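Local coordinates for putative uncharacterized protein (Pseudomonas phage 201phi2-1, PDB 3R4V) that belongs to the phage tubulin-like proteins and holds guanosine-5'-diphosphate in a pocket, at residues Lys110-Ser115 with Trp194-Asp199; His189-Trp194 with Ser228-Tyr233. All coordinates share one frame; numbering follows the deposited sequence.

Contact 1. Residues Lys110-Ser115 with Trp194-Asp199; sequences KASFVS and WVRFTD
S112 and V195 are where the two backbones come nearest, with their CA atoms 6.4 Å apart: residues 110-115 run from a helix end into strand 113-119, and residues 194-199 leave the last turn of helix 188-195. R196, the first residue past that helix, reaches back over the loop. Its NH1 donates to the backbone O of A111 at 2.9 Å, with an N-H...O angle of 149°. The oxygen lies near the guanidinium plane, but NH1 sits 43° above the carbonyl plane of A111. The peptide carbonyl of K110 covers one face of the guanidinium, its C atom 3.4 Å from NH1. D199 holds another edge, its OD2 taking the NE hydrogen of R196 at 2.8 Å in a salt bridge. Two edges are thus gripped, which fixes the turn of the group. The amine of K110 is of like charge and close by; a water bridges K110 NZ and R196 NH2 through two weak bonds.

The rest is packing, mostly apolar. V195 CG1 meets S112 CB at 3.7 Å. V195 CG2, anti to the backbone N, presses as a methyl on the backbone carbonyl oxygen F113 O at 3.3 Å and on V114 CG1 at 3.8 Å. V114 CG1 also approaches W194 CH2 obliquely, at 4.3 Å.

K110 closes helix 95-108 with a Schellman motif. Strand 113-119 lies between strands 84-89 and 148-154 in the sheet. V195 also touches V149 of strand 148-154, while V114 and W194 share L211 of strand 208-214.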
# COMPACT_ATOMS: atom_id res chain seq x y z
N LYS A 110 13.96 9.14 7.50
CA LYS A 110 13.75 10.33 6.67
C LYS A 110 13.68 9.97 5.19
O LYS A 110 14.07 10.75 4.32
CB LYS A 110 14.83 11.38 6.93
CG LYS A 110 14.93 11.80 8.39
CD LYS A 110 13.54 12.08 8.96
CE LYS A 110 13.53 13.29 9.87
NZ LYS A 110 12.15 13.56 10.37
N ALA A 111 13.16 8.78 4.91
CA ALA A 111 13.08 8.25 3.55
C ALA A 111 11.98 8.82 2.66
O ALA A 111 10.95 9.36 3.12
CB ALA A 111 12.96 6.73 3.60
N SER A 112 12.22 8.71 1.35
CA SER A 112 11.22 8.98 0.33
C SER A 112 10.63 7.65 -0.11
O SER A 112 11.35 6.73 -0.50
CB SER A 112 11.88 9.64 -0.89
OG SER A 112 12.48 10.88 -0.55
N PHE A 113 9.31 7.53 -0.05
CA PHE A 113 8.69 6.27 -0.40
C PHE A 113 7.21 6.45 -0.73
O PHE A 113 6.60 7.45 -0.36
CB PHE A 113 8.88 5.23 0.74
CG PHE A 113 8.31 5.68 2.06
CD1 PHE A 113 6.98 5.41 2.39
CD2 PHE A 113 9.09 6.39 2.97
CE1 PHE A 113 6.45 5.83 3.62
CE2 PHE A 113 8.57 6.81 4.19
CZ PHE A 113 7.25 6.53 4.52
N VAL A 114 6.66 5.49 -1.46
CA VAL A 114 5.22 5.40 -1.65
C VAL A 114 4.76 3.98 -1.36
O VAL A 114 5.57 3.06 -1.36
CB VAL A 114 4.76 5.80 -3.08
CG1 VAL A 114 5.16 7.26 -3.37
CG2 VAL A 114 5.32 4.85 -4.14
N SER A 115 3.46 3.81 -1.10
CA SER A 115 2.93 2.47 -0.82
C SER A 115 1.84 2.11 -1.80
O SER A 115 1.16 2.98 -2.33
CB SER A 115 2.34 2.44 0.59
OG SER A 115 3.33 2.78 1.55
N TRP A 194 9.15 15.84 -4.08
CA TRP A 194 7.84 15.55 -4.60
C TRP A 194 7.01 14.81 -3.57
O TRP A 194 5.88 15.18 -3.28
CB TRP A 194 7.94 14.71 -5.88
CG TRP A 194 6.70 13.98 -6.30
CD1 TRP A 194 5.52 14.53 -6.72
CD2 TRP A 194 6.52 12.56 -6.35
NE1 TRP A 194 4.62 13.53 -7.04
CE2 TRP A 194 5.21 12.31 -6.81
CE3 TRP A 194 7.34 11.47 -6.05
CZ2 TRP A 194 4.70 11.02 -6.98
CZ3 TRP A 194 6.84 10.18 -6.21
CH2 TRP A 194 5.53 9.97 -6.67
N VAL A 195 7.58 13.74 -3.01
CA VAL A 195 6.80 12.87 -2.13
C VAL A 195 6.82 13.31 -0.66
O VAL A 195 5.85 13.10 0.08
CB VAL A 195 7.22 11.38 -2.29
CG1 VAL A 195 8.60 11.13 -1.68
CG2 VAL A 195 6.18 10.49 -1.66
N ARG A 196 7.93 13.94 -0.24
CA ARG A 196 8.04 14.54 1.09
C ARG A 196 7.74 16.04 1.01
O ARG A 196 8.54 16.88 1.45
CB ARG A 196 9.45 14.34 1.65
CG ARG A 196 9.88 12.88 1.82
CD ARG A 196 11.32 12.82 2.39
NE ARG A 196 11.40 13.53 3.66
CZ ARG A 196 11.11 12.98 4.83
NH1 ARG A 196 10.78 11.69 4.88
NH2 ARG A 196 11.16 13.69 5.94
N PHE A 197 6.59 16.39 0.42
CA PHE A 197 6.32 17.78 0.08
C PHE A 197 6.21 18.72 1.28
O PHE A 197 6.42 19.91 1.15
CB PHE A 197 5.11 17.92 -0.85
CG PHE A 197 3.84 17.33 -0.30
CD1 PHE A 197 3.04 18.07 0.57
CD2 PHE A 197 3.43 16.05 -0.66
CE1 PHE A 197 1.87 17.54 1.10
CE2 PHE A 197 2.25 15.51 -0.15
CZ PHE A 197 1.47 16.26 0.72
N THR A 198 5.87 18.19 2.45
CA THR A 198 5.79 19.02 3.66
C THR A 198 7.16 19.49 4.17
O THR A 198 7.24 20.37 5.03
CB THR A 198 5.10 18.29 4.81
OG1 THR A 198 5.66 16.99 4.94
CG2 THR A 198 3.60 18.16 4.56
N ASP A 199 8.24 18.90 3.67
CA ASP A 199 9.57 19.29 4.14
C ASP A 199 9.85 20.76 3.81
O ASP A 199 10.39 21.50 4.63
CB ASP A 199 10.66 18.40 3.52
CG ASP A 199 10.87 17.11 4.29
OD1 ASP A 199 10.11 16.85 5.25
OD2 ASP A 199 11.79 16.34 3.92
O HOH W 1 9.51 14.27 8.52

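Contact 2. Residues His189-Trp194 with Ser228-Tyr233; sequences HDVANW and SQLSLY
The indole of W194 lies against L230 and S228 of strand 228-233. L230 covers one face of the ring. Its CB stands 4.0 Å from the centroid of the five-membered ring and 7° off the ring normal, a CH-pi contact. L230 CD1 rests on the same face, toward the rim, 3.6 Å from W194 CG. The two side chains cross at about a right angle. S228 works on the backbone as well as the ring. Its OG donates to W194 O at 2.7 Å, in the carbonyl plane and on a lone pair. The same OG lies 3.1 Å from W194 CD1, approaching the ring obliquely. W194 NE1 makes a weak bond to S228 O at 3.3 Å. At the ring edge, near its plane, sits the backbone N of Q229.

W194 CG is anti to the backbone N (chi1 162°); from there the indole extends to the strand. One turn earlier, V191 CG2 touches L230 CD1 at 4.3 Å. The axes of segments 189-194 and 228-233 come within 9.1 Å, their directions 144° apart. L178 of helix 161-178 touches both W194 and L230. Y247 and I269, on the strands flanking 228-233, also touch the indole.

The chemistry is mixed. A buried carbonyl in the last turn of helix 188-195 is satisfied by a serine hydroxyl. The indole N-H makes two weak hydrogen bonds, to S228 O and F267 O. Apolar contact over the ring face does the rest, so W194 is held to the sheet by both its backbone and its ring.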
# COMPACT_ATOMS: atom_id res chain seq x y z
N HIS A 189 16.87 14.47 -5.43
CA HIS A 189 16.28 15.49 -4.58
C HIS A 189 14.92 15.95 -5.10
O HIS A 189 14.04 16.30 -4.31
CB HIS A 189 17.24 16.67 -4.41
CG HIS A 189 18.56 16.28 -3.81
ND1 HIS A 189 19.72 16.24 -4.54
CD2 HIS A 189 18.88 15.89 -2.56
CE1 HIS A 189 20.72 15.85 -3.76
NE2 HIS A 189 20.23 15.63 -2.55
N ASP A 190 14.75 15.93 -6.42
CA ASP A 190 13.47 16.27 -7.02
C ASP A 190 12.41 15.26 -6.59
O ASP A 190 11.32 15.64 -6.19
CB ASP A 190 13.58 16.31 -8.54
CG ASP A 190 14.45 17.44 -9.05
OD1 ASP A 190 14.52 18.49 -8.37
OD2 ASP A 190 15.07 17.28 -10.12
N VAL A 191 12.75 13.98 -6.67
CA VAL A 191 11.84 12.93 -6.23
C VAL A 191 11.52 13.05 -4.74
O VAL A 191 10.36 12.98 -4.34
CB VAL A 191 12.39 11.53 -6.54
CG1 VAL A 191 11.53 10.44 -5.89
CG2 VAL A 191 12.47 11.32 -8.06
N ALA A 192 12.55 13.27 -3.92
CA ALA A 192 12.36 13.41 -2.48
C ALA A 192 11.39 14.54 -2.17
O ALA A 192 10.46 14.38 -1.37
CB ALA A 192 13.70 13.62 -1.75
N ASN A 193 11.59 15.69 -2.80
CA ASN A 193 10.74 16.84 -2.53
C ASN A 193 9.34 16.76 -3.13
O ASN A 193 8.45 17.52 -2.74
CB ASN A 193 11.43 18.14 -2.91
CG ASN A 193 12.55 18.48 -1.95
OD1 ASN A 193 12.35 18.52 -0.73
ND2 ASN A 193 13.74 18.69 -2.48
N TRP A 194 9.15 15.84 -4.08
CA TRP A 194 7.84 15.55 -4.60
C TRP A 194 7.01 14.81 -3.57
O TRP A 194 5.88 15.18 -3.28
CB TRP A 194 7.94 14.71 -5.88
CG TRP A 194 6.70 13.98 -6.30
CD1 TRP A 194 5.52 14.53 -6.72
CD2 TRP A 194 6.52 12.56 -6.35
NE1 TRP A 194 4.62 13.53 -7.04
CE2 TRP A 194 5.21 12.31 -6.81
CE3 TRP A 194 7.34 11.47 -6.05
CZ2 TRP A 194 4.70 11.02 -6.98
CZ3 TRP A 194 6.84 10.18 -6.21
CH2 TRP A 194 5.53 9.97 -6.67
N SER A 228 1.05 17.71 -5.42
CA SER A 228 2.44 17.57 -5.85
C SER A 228 2.50 16.64 -7.06
O SER A 228 1.97 15.54 -7.02
CB SER A 228 3.27 17.02 -4.68
OG SER A 228 4.65 16.96 -4.97
N GLN A 229 3.19 17.07 -8.11
CA GLN A 229 3.05 16.43 -9.41
C GLN A 229 4.44 16.17 -10.00
O GLN A 229 5.30 17.04 -9.95
CB GLN A 229 2.32 17.42 -10.32
CG GLN A 229 1.59 16.87 -11.51
CD GLN A 229 0.61 17.91 -12.03
OE1 GLN A 229 -0.47 18.10 -11.47
NE2 GLN A 229 1.00 18.62 -13.09
N LEU A 230 4.64 14.98 -10.55
CA LEU A 230 5.86 14.68 -11.30
C LEU A 230 5.46 14.12 -12.65
O LEU A 230 4.68 13.17 -12.71
CB LEU A 230 6.70 13.67 -10.52
CG LEU A 230 8.20 13.88 -10.43
CD1 LEU A 230 8.75 13.23 -9.18
CD2 LEU A 230 8.88 13.34 -11.68
N SER A 231 5.98 14.70 -13.74
CA SER A 231 5.66 14.23 -15.09
C SER A 231 6.90 13.73 -15.82
O SER A 231 7.94 14.39 -15.78
CB SER A 231 4.99 15.34 -15.90
OG SER A 231 3.72 15.67 -15.35
N LEU A 232 6.79 12.58 -16.48
CA LEU A 232 7.85 12.08 -17.35
C LEU A 232 7.40 12.15 -18.80
O LEU A 232 6.28 11.76 -19.12
CB LEU A 232 8.21 10.64 -17.00
CG LEU A 232 8.78 10.42 -15.59
CD1 LEU A 232 9.08 8.95 -15.36
CD2 LEU A 232 10.04 11.27 -15.39
N TYR A 233 8.27 12.63 -19.68
CA TYR A 233 7.95 12.71 -21.10
C TYR A 233 9.06 12.08 -21.93
O TYR A 233 10.23 12.35 -21.70
CB TYR A 233 7.79 14.16 -21.54
CG TYR A 233 6.59 14.91 -20.98
CD1 TYR A 233 5.34 14.80 -21.58
CD2 TYR A 233 6.72 15.74 -19.89
CE1 TYR A 233 4.25 15.49 -21.10
CE2 TYR A 233 5.63 16.45 -19.39
CZ TYR A 233 4.40 16.32 -20.00
OH TYR A 233 3.31 17.00 -19.52

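In the fold
Contacts 1 and 2 lie 10 Å apart, centre to centre, on the same side of the chain's centre. They share W194 and helix 188-195, and both reach the same mixed sheet. Along the chain their segments alternate: 110-115, 189-194, 194-199, 228-233. Contact 1 joins the helix end to the parallel strands of the N-terminal half, and contact 2 joins it to strand 228-233, in the C-terminal family region. The two also touch directly, S112 OG coming 3.2 Å from A192 CA. Helix 188-195 therefore packs on both the parallel part of the sheet, through strand 113-119, and its mixed part, through strand 228-233, consistent with a tubulin-like fold.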